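Side-chain contacts in phenol hydroxylase component phL (Pseudomonas stutzeri, PDB 3U52), which probably serves as a subunit of a multicomponent phenol hydroxylase of the bacterial multicomponent monooxygenase family, which as an assembly adds a hydroxyl group to phenol: residues D[36-39]-D[40-44]; D[54-57]-D[58-61]; D[194-197]-D[198-201]; D[281-284]-D[285-289]. All coordinates share one frame; numbering follows the deposited sequence.

Interaction 1. Residues D[36-39]-D[40-44]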
loop_
_atom_site.group_PDB
_atom_site.type_symbol
_atom_site.label_atom_id
_atom_site.label_comp_id
_atom_site.label_asym_id
_atom_site.label_seq_id
_atom_site.Cartn_x
_atom_site.Cartn_y
_atom_site.Cartn_z
ATOM N N SER D 36 1.694 4.640 -21.361
ATOM C CA SER D 36 1.290 5.681 -22.269
ATOM C C SER D 36 1.702 5.548 -23.747
ATOM O O SER D 36 1.248 6.350 -24.573
ATOM C CB SER D 36 1.733 7.033 -21.718
ATOM O OG SER D 36 1.196 7.231 -20.421
ATOM N N TYR D 37 2.579 4.587 -24.066
ATOM C CA TYR D 37 3.192 4.520 -25.385
ATOM C C TYR D 37 2.872 3.213 -26.059
ATOM O O TYR D 37 3.152 2.168 -25.498
ATOM C CB TYR D 37 4.730 4.666 -25.290
ATOM C CG TYR D 37 5.172 6.078 -24.959
ATOM C CD1 TYR D 37 5.330 6.476 -23.619
ATOM C CD2 TYR D 37 5.396 7.017 -25.971
ATOM C CE1 TYR D 37 5.707 7.758 -23.303
ATOM C CE2 TYR D 37 5.786 8.317 -25.664
ATOM C CZ TYR D 37 5.938 8.667 -24.341
ATOM O OH TYR D 37 6.315 9.922 -24.022
ATOM N N ASP D 38 2.289 3.277 -27.273
ATOM C CA ASP D 38 2.113 2.083 -28.164
ATOM C C ASP D 38 1.242 0.980 -27.581
ATOM O O ASP D 38 1.400 -0.162 -27.893
ATOM C CB ASP D 38 3.467 1.488 -28.535
ATOM C CG ASP D 38 4.382 2.513 -29.133
ATOM O OD1 ASP D 38 3.910 3.230 -30.040
ATOM O OD2 ASP D 38 5.540 2.648 -28.679
ATOM N N ILE D 39 0.302 1.347 -26.735
ATOM C CA ILE D 39 -0.504 0.386 -26.054
ATOM C C ILE D 39 -1.843 0.193 -26.827
ATOM O O ILE D 39 -2.530 -0.817 -26.674
ATOM C CB ILE D 39 -0.626 0.942 -24.641
ATOM C CG1 ILE D 39 -0.159 -0.070 -23.625
ATOM C CG2 ILE D 39 -1.863 1.699 -24.373
ATOM C CD1 ILE D 39 1.255 0.177 -23.323
ATOM N N GLU D 40 -2.174 1.162 -27.673
ATOM C CA GLU D 40 -3.431 1.144 -28.435
ATOM C C GLU D 40 -3.320 0.266 -29.689
ATOM O O GLU D 40 -2.195 -0.057 -30.129
ATOM C CB GLU D 40 -3.867 2.566 -28.809
ATOM C CG GLU D 40 -3.039 3.203 -29.898
ATOM C CD GLU D 40 -1.689 3.788 -29.434
ATOM O OE1 GLU D 40 -0.894 4.102 -30.318
ATOM O OE2 GLU D 40 -1.414 3.939 -28.226
ATOM N N ALA D 41 -4.474 -0.151 -30.234
ATOM C CA ALA D 41 -4.525 -0.881 -31.542
ATOM C C ALA D 41 -4.203 0.093 -32.629
ATOM O O ALA D 41 -4.679 1.248 -32.592
ATOM C CB ALA D 41 -5.918 -1.509 -31.789
ATOM N N LYS D 42 -3.409 -0.365 -33.603
ATOM C CA LYS D 42 -2.929 0.489 -34.694
ATOM C C LYS D 42 -3.288 0.032 -36.108
ATOM O O LYS D 42 -3.327 0.843 -37.043
ATOM C CB LYS D 42 -1.421 0.621 -34.593
ATOM C CG LYS D 42 -0.967 1.425 -33.358
ATOM C CD LYS D 42 0.531 1.277 -33.191
ATOM C CE LYS D 42 1.062 2.327 -32.212
ATOM N NZ LYS D 42 2.538 2.144 -32.125
ATOM N N THR D 43 -3.523 -1.256 -36.287
ATOM C CA THR D 43 -3.696 -1.756 -37.654
ATOM C C THR D 43 -4.564 -3.015 -37.735
ATOM O O THR D 43 -4.977 -3.561 -36.680
ATOM C CB THR D 43 -2.326 -1.976 -38.332
ATOM O OG1 THR D 43 -2.544 -2.266 -39.726
ATOM C CG2 THR D 43 -1.519 -3.137 -37.666
ATOM N N ASN D 44 -4.823 -3.483 -38.963
ATOM C CA ASN D 44 -5.593 -4.687 -39.202
ATOM C C ASN D 44 -6.986 -4.632 -38.606
ATOM O O ASN D 44 -7.478 -5.662 -38.098
ATOM C CB ASN D 44 -4.845 -5.932 -38.674
ATOM C CG ASN D 44 -3.570 -6.192 -39.426
ATOM O OD1 ASN D 44 -3.371 -5.665 -40.535
ATOM N ND2 ASN D 44 -2.677 -6.960 -38.832
#
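K42 NZ forms a salt bridge with D38 OD1, 2.7 Å away. The ammonium does not come in the plane of the carboxylate but from above it, tilted 37° out. The lysine chain runs extended beyond CG back along the loop, which carries NZ to the carboxylate, and the two side chains meet at a slant. The D38 carboxylate has a second charged partner: OD2 forms a salt bridge with R23 on helix 18-24, and the two basic groups together probably limit its rotation. An asparagine in its place would probably lose most of the charge attraction, leaving both K42 and R23 without their anionic mate and K42 freer to swing into solvent. The bridge ties together two points of the irregular loop that follows helix 31-36, where Y37 is the first residue to leave helical geometry. D38, next in the chain, takes left-handed helical backbone angles (phi 62°). E40 is buried next to D38, and a bend at chi2 (-80°) folds its chain back toward I39; its OE2 is held by T147 OG1, at the start of helix 147-175. E40 OE1 is 4.9 Å from D38 OD1, a proximity of like charges that the surrounding basic groups probably ease. I39 packs on H19 of helix 18-24 and on T147, while the backbone N of K42 donates to an acidic side chain of another protein chain.

Interaction 2. Residues D[54-57]-D[58-61]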
loop_
_atom_site.group_PDB
_atom_site.type_symbol
_atom_site.label_atom_id
_atom_site.label_comp_id
_atom_site.label_asym_id
_atom_site.label_seq_id
_atom_site.Cartn_x
_atom_site.Cartn_y
_atom_site.Cartn_z
ATOM N N GLU D 54 -15.403 7.742 -44.200
ATOM C CA GLU D 54 -14.142 8.271 -44.672
ATOM C C GLU D 54 -12.936 7.711 -43.918
ATOM O O GLU D 54 -11.837 7.727 -44.443
ATOM C CB GLU D 54 -14.112 9.792 -44.517
ATOM C CG GLU D 54 -15.251 10.549 -45.188
ATOM C CD GLU D 54 -15.172 10.524 -46.712
ATOM O OE1 GLU D 54 -14.301 11.247 -47.277
ATOM O OE2 GLU D 54 -15.990 9.798 -47.354
ATOM N N HIS D 55 -13.119 7.261 -42.678
ATOM C CA HIS D 55 -11.955 6.868 -41.892
ATOM C C HIS D 55 -12.184 5.520 -41.250
ATOM O O HIS D 55 -13.343 5.101 -41.039
ATOM C CB HIS D 55 -11.639 7.893 -40.789
ATOM C CG HIS D 55 -11.693 9.324 -41.215
ATOM N ND1 HIS D 55 -10.600 9.996 -41.706
ATOM C CD2 HIS D 55 -12.689 10.239 -41.145
ATOM C CE1 HIS D 55 -10.929 11.247 -41.959
ATOM N NE2 HIS D 55 -12.193 11.415 -41.637
ATOM N N THR D 56 -11.094 4.808 -40.987
ATOM C CA THR D 56 -11.159 3.545 -40.278
ATOM C C THR D 56 -11.319 3.823 -38.760
ATOM O O THR D 56 -11.369 4.945 -38.336
ATOM C CB THR D 56 -9.913 2.662 -40.505
ATOM O OG1 THR D 56 -8.754 3.313 -39.939
ATOM C CG2 THR D 56 -9.689 2.419 -42.012
ATOM N N LEU D 57 -11.428 2.770 -37.968
ATOM C CA LEU D 57 -11.302 2.898 -36.529
ATOM C C LEU D 57 -9.837 3.358 -36.312
ATOM O O LEU D 57 -8.967 3.042 -37.133
ATOM C CB LEU D 57 -11.526 1.514 -35.933
ATOM C CG LEU D 57 -12.814 1.032 -35.255
ATOM C CD1 LEU D 57 -14.055 1.905 -35.421
ATOM C CD2 LEU D 57 -13.038 -0.478 -35.467
ATOM N N ASN D 58 -9.549 4.120 -35.252
ATOM C CA ASN D 58 -8.124 4.514 -34.952
ATOM C C ASN D 58 -7.344 5.069 -36.185
ATOM O O ASN D 58 -6.303 4.508 -36.617
ATOM C CB ASN D 58 -7.339 3.345 -34.297
ATOM C CG ASN D 58 -7.948 2.852 -32.931
ATOM O OD1 ASN D 58 -9.054 3.254 -32.532
ATOM N ND2 ASN D 58 -7.206 1.973 -32.217
ATOM N N ASP D 59 -7.851 6.161 -36.756
ATOM C CA ASP D 59 -7.345 6.669 -38.044
ATOM C C ASP D 59 -6.737 8.033 -37.826
ATOM O O ASP D 59 -7.444 8.951 -37.453
ATOM C CB ASP D 59 -8.492 6.758 -39.053
ATOM C CG ASP D 59 -8.014 7.056 -40.490
ATOM O OD1 ASP D 59 -6.976 7.747 -40.684
ATOM O OD2 ASP D 59 -8.701 6.609 -41.454
ATOM N N PRO D 60 -5.415 8.179 -38.060
ATOM C CA PRO D 60 -4.780 9.524 -37.827
ATOM C C PRO D 60 -5.209 10.631 -38.800
ATOM O O PRO D 60 -4.962 11.815 -38.538
ATOM C CB PRO D 60 -3.274 9.236 -37.933
ATOM C CG PRO D 60 -3.181 7.998 -38.786
ATOM C CD PRO D 60 -4.417 7.154 -38.441
ATOM N N THR D 61 -5.868 10.240 -39.883
ATOM C CA THR D 61 -6.410 11.177 -40.848
ATOM C C THR D 61 -7.703 11.853 -40.422
ATOM O O THR D 61 -8.220 12.665 -41.183
ATOM C CB THR D 61 -6.490 10.569 -42.325
ATOM O OG1 THR D 61 -7.462 9.504 -42.406
ATOM C CG2 THR D 61 -5.123 9.997 -42.741
#
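The H55 imidazole turns its edge to T61 and D59: T61 OG1 and D59 OD2 lie near the ring plane, while E54 CB rests over one face, 3.6 Å above the plane and offset toward the rim. Ring and D59 carboxylate stand almost perpendicular, their planes 87° apart. H55 ND1 donates to T61 OG1 at 3.3 Å, long but fairly straight and only 2° out of the ring plane. The T61 hydroxyl in turn donates to D59 OD1, giving a chain of hydrogen bonds from imidazole through hydroxyl to carboxylate. T61 N gives D59 OD1 a second bond, 2.8 Å long, which defines an Asx turn that leads the chain into the 3-10 segment starting at P60. Both donors of T61 reach OD1 from one face of the carboxylate. The other oxygen, D59 OD2, accepts from T56 N at 3.0 Å through its anti lone pair. D59 OD2 also touches H55 CB, at 3.3 Å. D59 thus joins the two limbs of the loop with both oxygens; chi1 of -170° swings its CG away from the backbone N and across toward H55 and T56. T56 OG1 donates to the carbonyl O of L57, 2.8 Å away. R62 adds a bond to T56 O, and N58 ND2 donates to A41 O while its OD1 accepts from a basic side chain of another protein chain.

Interaction 3. Residues D[194-197]-D[198-201]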
loop_
_atom_site.group_PDB
_atom_site.type_symbol
_atom_site.label_atom_id
_atom_site.label_comp_id
_atom_site.label_asym_id
_atom_site.label_seq_id
_atom_site.Cartn_x
_atom_site.Cartn_y
_atom_site.Cartn_z
ATOM N N MET D 194 -26.249 39.176 -23.471
ATOM C CA MET D 194 -24.851 39.158 -23.046
ATOM C C MET D 194 -24.212 37.788 -23.302
ATOM O O MET D 194 -23.031 37.730 -23.683
ATOM C CB MET D 194 -24.790 39.428 -21.544
ATOM C CG MET D 194 -23.458 39.989 -21.003
ATOM S SD MET D 194 -23.272 39.523 -19.244
ATOM C CE MET D 194 -22.460 37.967 -19.526
ATOM N N TRP D 195 -24.971 36.693 -23.086
ATOM C CA TRP D 195 -24.429 35.326 -23.252
ATOM C C TRP D 195 -24.547 34.768 -24.651
ATOM O O TRP D 195 -23.991 33.682 -24.931
ATOM C CB TRP D 195 -25.044 34.327 -22.241
ATOM C CG TRP D 195 -24.524 34.608 -20.915
ATOM C CD1 TRP D 195 -25.126 35.336 -19.937
ATOM C CD2 TRP D 195 -23.221 34.252 -20.421
ATOM N NE1 TRP D 195 -24.279 35.430 -18.827
ATOM C CE2 TRP D 195 -23.103 34.788 -19.115
ATOM C CE3 TRP D 195 -22.147 33.524 -20.956
ATOM C CZ2 TRP D 195 -21.942 34.632 -18.336
ATOM C CZ3 TRP D 195 -20.998 33.357 -20.187
ATOM C CH2 TRP D 195 -20.913 33.901 -18.881
ATOM N N GLN D 196 -25.307 35.440 -25.530
ATOM C CA GLN D 196 -25.614 34.788 -26.815
ATOM C C GLN D 196 -24.406 34.565 -27.724
ATOM O O GLN D 196 -24.306 33.515 -28.340
ATOM C CB GLN D 196 -26.836 35.392 -27.542
ATOM C CG GLN D 196 -28.106 35.283 -26.708
ATOM C CD GLN D 196 -28.211 33.955 -25.914
ATOM O OE1 GLN D 196 -28.327 32.873 -26.489
ATOM N NE2 GLN D 196 -28.199 34.059 -24.584
ATOM N N PRO D 197 -23.475 35.528 -27.808
ATOM C CA PRO D 197 -22.284 35.246 -28.611
ATOM C C PRO D 197 -21.498 34.027 -28.067
ATOM O O PRO D 197 -20.959 33.224 -28.847
ATOM C CB PRO D 197 -21.461 36.512 -28.464
ATOM C CG PRO D 197 -22.531 37.613 -28.262
ATOM C CD PRO D 197 -23.493 36.916 -27.327
ATOM N N MET D 198 -21.452 33.887 -26.750
ATOM C CA MET D 198 -20.710 32.728 -26.184
ATOM C C MET D 198 -21.447 31.442 -26.476
ATOM O O MET D 198 -20.860 30.466 -26.914
ATOM C CB MET D 198 -20.451 32.902 -24.711
ATOM C CG MET D 198 -19.781 31.662 -24.065
ATOM S SD MET D 198 -18.038 31.459 -24.557
ATOM C CE MET D 198 -17.241 32.551 -23.389
ATOM N N ARG D 199 -22.761 31.451 -26.260
ATOM C CA ARG D 199 -23.530 30.256 -26.419
ATOM C C ARG D 199 -23.494 29.770 -27.872
ATOM O O ARG D 199 -23.365 28.566 -28.123
ATOM C CB ARG D 199 -24.931 30.554 -25.976
ATOM C CG ARG D 199 -25.701 29.367 -25.731
ATOM C CD ARG D 199 -27.085 29.781 -25.300
ATOM N NE ARG D 199 -27.795 28.852 -26.068
ATOM C CZ ARG D 199 -28.952 28.996 -26.633
ATOM N NH1 ARG D 199 -29.713 30.083 -26.520
ATOM N NH2 ARG D 199 -29.300 27.955 -27.319
ATOM N N LYS D 200 -23.613 30.712 -28.823
ATOM C CA LYS D 200 -23.474 30.409 -30.247
ATOM C C LYS D 200 -22.088 29.848 -30.577
ATOM O O LYS D 200 -21.969 28.889 -31.350
ATOM C CB LYS D 200 -23.730 31.669 -31.133
ATOM C CG LYS D 200 -23.485 31.357 -32.665
ATOM C CD LYS D 200 -23.882 32.522 -33.583
ATOM C CE LYS D 200 -23.413 32.327 -35.022
ATOM N NZ LYS D 200 -23.698 30.952 -35.560
ATOM N N LEU D 201 -21.038 30.460 -30.023
ATOM C CA LEU D 201 -19.684 29.966 -30.260
ATOM C C LEU D 201 -19.537 28.527 -29.711
ATOM O O LEU D 201 -19.003 27.635 -30.416
ATOM C CB LEU D 201 -18.625 30.880 -29.639
ATOM C CG LEU D 201 -17.220 30.275 -29.450
ATOM C CD1 LEU D 201 -16.609 29.879 -30.814
ATOM C CD2 LEU D 201 -16.322 31.215 -28.665
HETATM O O HOH W 1 -21.207 36.106 -24.993
#
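The side chains of W195 and M198 run alongside in a common direction, the indole of W195 presenting CE3 to M198 CB at 4.2 Å. Q196 and R199 flank each other in a similar fashion, with amide and guanidinium planes 66° apart. R199 NH1 gives Q196 OE1 only a weak bond, 3.1 Å long and bent (133° at the hydrogen); both groups have stronger partners on another protein chain, an aromatic side chain for Q196 OE1 and a polar one for R199 NH2. Q196 curls over through a bend at chi2 (-38°), which brings its OE1 back within 3.5 Å of R199 CD. The pairs lie at and around the N-terminal end of helix 196-205, where the backbone ladder links R199 N to W195 O, K200 N to Q196 O and L201 N to P197 O. One step earlier, a water stands between M194 O and M198 N, 2.8 Å from M198 N, donating to the carbonyl and accepting from the amide. E203 forms a salt bridge with R199 NH2. R121 O holds W195 NE1, and M198 packs against V129 of helix 126-143 and L297 of helix 276-302.

Interaction 4. Residues D[281-284]-D[285-289]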
loop_
_atom_site.group_PDB
_atom_site.type_symbol
_atom_site.label_atom_id
_atom_site.label_comp_id
_atom_site.label_asym_id
_atom_site.label_seq_id
_atom_site.Cartn_x
_atom_site.Cartn_y
_atom_site.Cartn_z
ATOM N N LEU D 281 -1.571 25.489 -41.551
ATOM C CA LEU D 281 -2.900 25.022 -41.173
ATOM C C LEU D 281 -3.347 25.632 -39.835
ATOM O O LEU D 281 -4.470 26.117 -39.701
ATOM C CB LEU D 281 -2.891 23.503 -41.077
ATOM C CG LEU D 281 -4.011 22.667 -41.695
ATOM C CD1 LEU D 281 -4.057 21.304 -40.993
ATOM C CD2 LEU D 281 -5.381 23.360 -41.675
ATOM N N LEU D 282 -2.458 25.618 -38.848
ATOM C CA LEU D 282 -2.767 26.183 -37.544
ATOM C C LEU D 282 -3.073 27.669 -37.658
ATOM O O LEU D 282 -4.010 28.165 -37.039
ATOM C CB LEU D 282 -1.609 25.937 -36.549
ATOM C CG LEU D 282 -1.271 24.498 -36.102
ATOM C CD1 LEU D 282 -0.097 24.495 -35.141
ATOM C CD2 LEU D 282 -2.453 23.856 -35.428
ATOM N N GLN D 283 -2.286 28.396 -38.464
ATOM C CA GLN D 283 -2.544 29.833 -38.616
ATOM C C GLN D 283 -3.955 30.109 -39.204
ATOM O O GLN D 283 -4.645 31.059 -38.841
ATOM C CB GLN D 283 -1.469 30.478 -39.503
ATOM C CG GLN D 283 -1.576 31.979 -39.507
ATOM C CD GLN D 283 -1.312 32.572 -38.149
ATOM O OE1 GLN D 283 -0.214 32.422 -37.598
ATOM N NE2 GLN D 283 -2.312 33.247 -37.592
ATOM N N LYS D 284 -4.353 29.279 -40.156
ATOM C CA LYS D 284 -5.652 29.423 -40.804
ATOM C C LYS D 284 -6.746 29.252 -39.734
ATOM O O LYS D 284 -7.681 30.074 -39.654
ATOM C CB LYS D 284 -5.741 28.376 -41.914
ATOM C CG LYS D 284 -7.099 28.185 -42.561
ATOM C CD LYS D 284 -7.071 26.904 -43.423
ATOM C CE LYS D 284 -8.412 26.171 -43.384
ATOM N NZ LYS D 284 -8.448 25.030 -44.374
ATOM N N TRP D 285 -6.600 28.233 -38.870
ATOM C CA TRP D 285 -7.612 27.992 -37.822
ATOM C C TRP D 285 -7.613 29.120 -36.806
ATOM O O TRP D 285 -8.682 29.573 -36.451
ATOM C CB TRP D 285 -7.465 26.625 -37.141
ATOM C CG TRP D 285 -7.749 25.467 -38.020
ATOM C CD1 TRP D 285 -8.606 25.411 -39.087
ATOM C CD2 TRP D 285 -7.171 24.168 -37.902
ATOM N NE1 TRP D 285 -8.593 24.142 -39.646
ATOM C CE2 TRP D 285 -7.720 23.363 -38.933
ATOM C CE3 TRP D 285 -6.229 23.598 -37.014
ATOM C CZ2 TRP D 285 -7.351 22.017 -39.113
ATOM C CZ3 TRP D 285 -5.881 22.260 -37.183
ATOM C CH2 TRP D 285 -6.423 21.492 -38.238
ATOM N N ILE D 286 -6.439 29.613 -36.386
ATOM C CA ILE D 286 -6.411 30.793 -35.477
ATOM C C ILE D 286 -7.109 32.040 -36.097
ATOM O O ILE D 286 -7.845 32.762 -35.435
ATOM C CB ILE D 286 -4.942 31.142 -35.079
ATOM C CG1 ILE D 286 -4.310 30.008 -34.264
ATOM C CG2 ILE D 286 -4.847 32.472 -34.338
ATOM C CD1 ILE D 286 -2.807 30.023 -34.301
ATOM N N ASP D 287 -6.843 32.305 -37.381
ATOM C CA ASP D 287 -7.465 33.448 -38.081
ATOM C C ASP D 287 -8.979 33.346 -38.099
ATOM O O ASP D 287 -9.669 34.344 -37.927
ATOM C CB ASP D 287 -7.003 33.551 -39.545
ATOM C CG ASP D 287 -5.537 33.923 -39.709
ATOM O OD1 ASP D 287 -4.878 34.479 -38.789
ATOM O OD2 ASP D 287 -5.040 33.647 -40.811
ATOM N N HIS D 288 -9.491 32.147 -38.343
ATOM C CA HIS D 288 -10.948 31.912 -38.283
ATOM C C HIS D 288 -11.549 32.005 -36.855
ATOM O O HIS D 288 -12.603 32.643 -36.617
ATOM C CB HIS D 288 -11.298 30.586 -38.946
ATOM C CG HIS D 288 -12.770 30.377 -39.092
ATOM N ND1 HIS D 288 -13.560 31.181 -39.885
ATOM C CD2 HIS D 288 -13.607 29.476 -38.524
ATOM C CE1 HIS D 288 -14.819 30.783 -39.808
ATOM N NE2 HIS D 288 -14.879 29.746 -38.989
ATOM N N TRP D 289 -10.879 31.373 -35.885
ATOM C CA TRP D 289 -11.509 31.191 -34.573
ATOM C C TRP D 289 -11.120 32.155 -33.492
ATOM O O TRP D 289 -11.933 32.443 -32.624
ATOM C CB TRP D 289 -11.231 29.767 -34.069
ATOM C CG TRP D 289 -11.915 28.686 -34.826
ATOM C CD1 TRP D 289 -11.362 27.854 -35.753
ATOM C CD2 TRP D 289 -13.256 28.268 -34.666
ATOM N NE1 TRP D 289 -12.289 26.940 -36.184
ATOM C CE2 TRP D 289 -13.456 27.171 -35.515
ATOM C CE3 TRP D 289 -14.312 28.690 -33.851
ATOM C CZ2 TRP D 289 -14.679 26.511 -35.596
ATOM C CZ3 TRP D 289 -15.508 28.045 -33.932
ATOM C CH2 TRP D 289 -15.690 26.965 -34.800
#
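W285, with CG anti to its carbonyl carbon (chi1 -67°), swings its indole back along helix 276-302 and under the side chain of L281, one turn earlier. L281 CD2 sits over the six-membered ring of W285, 3.9 Å from its centroid, in a CH-pi contact offset toward the rim; L281 CD2 comes closest to W285 CZ2, at 3.5 Å. The second methyl, L281 CD1, lies 3.6 Å from W285 CH2, so that both methyls of the leucine lie on one side of the six-membered ring. L282 meets the same ring more loosely, its CD2 4.1 Å from W285 CE3. With an alanine here, L281 and L282 would probably lose the surface they rest on, and a gap would open toward L216. A polar pair with i to i+4 spacing lies farther round the helix. Q283, bent at chi2 (64°), turns its amide so that NE2 donates to D287 OD1 at 3.1 Å; the nitrogen approaches from above the carboxylate plane, 46° out of it, with the oxygen near the plane of the amide. The other end of that amide, Q283 OE1, accepts from Q327 N. Beneath the side chains runs the regular helical ladder, including W285 N to L281 O and D287 N to Q283 O. In the all-helical body, this face of helix 276-302 sets W285 on E213 and L216 of helix 211-240. L282 reaches F212 of that helix as well as M268 and A272 of helix 251-274, while L281 leans on A64 and I65 in a loop.

In the fold
The four contacts follow one another along the chain without overlap. Interactions 1 and 2 share the long loop between helices 31-36 and 81-105; their centres are about 13 Å apart, and they touch each other through A41 and N58. Interactions 3 and 4 belong to the helical body, on helices 196-205 and 276-302, with centres about 20 Å apart, and join where L201 packs on W289. Interactions 1 and 3 lie on opposite sides of the chain's centre, about 39 Å between centres. Interactions 1, 2 and 3 also touch another protein chain, so both the extended loop and the helical body take part in the assembly of the complex.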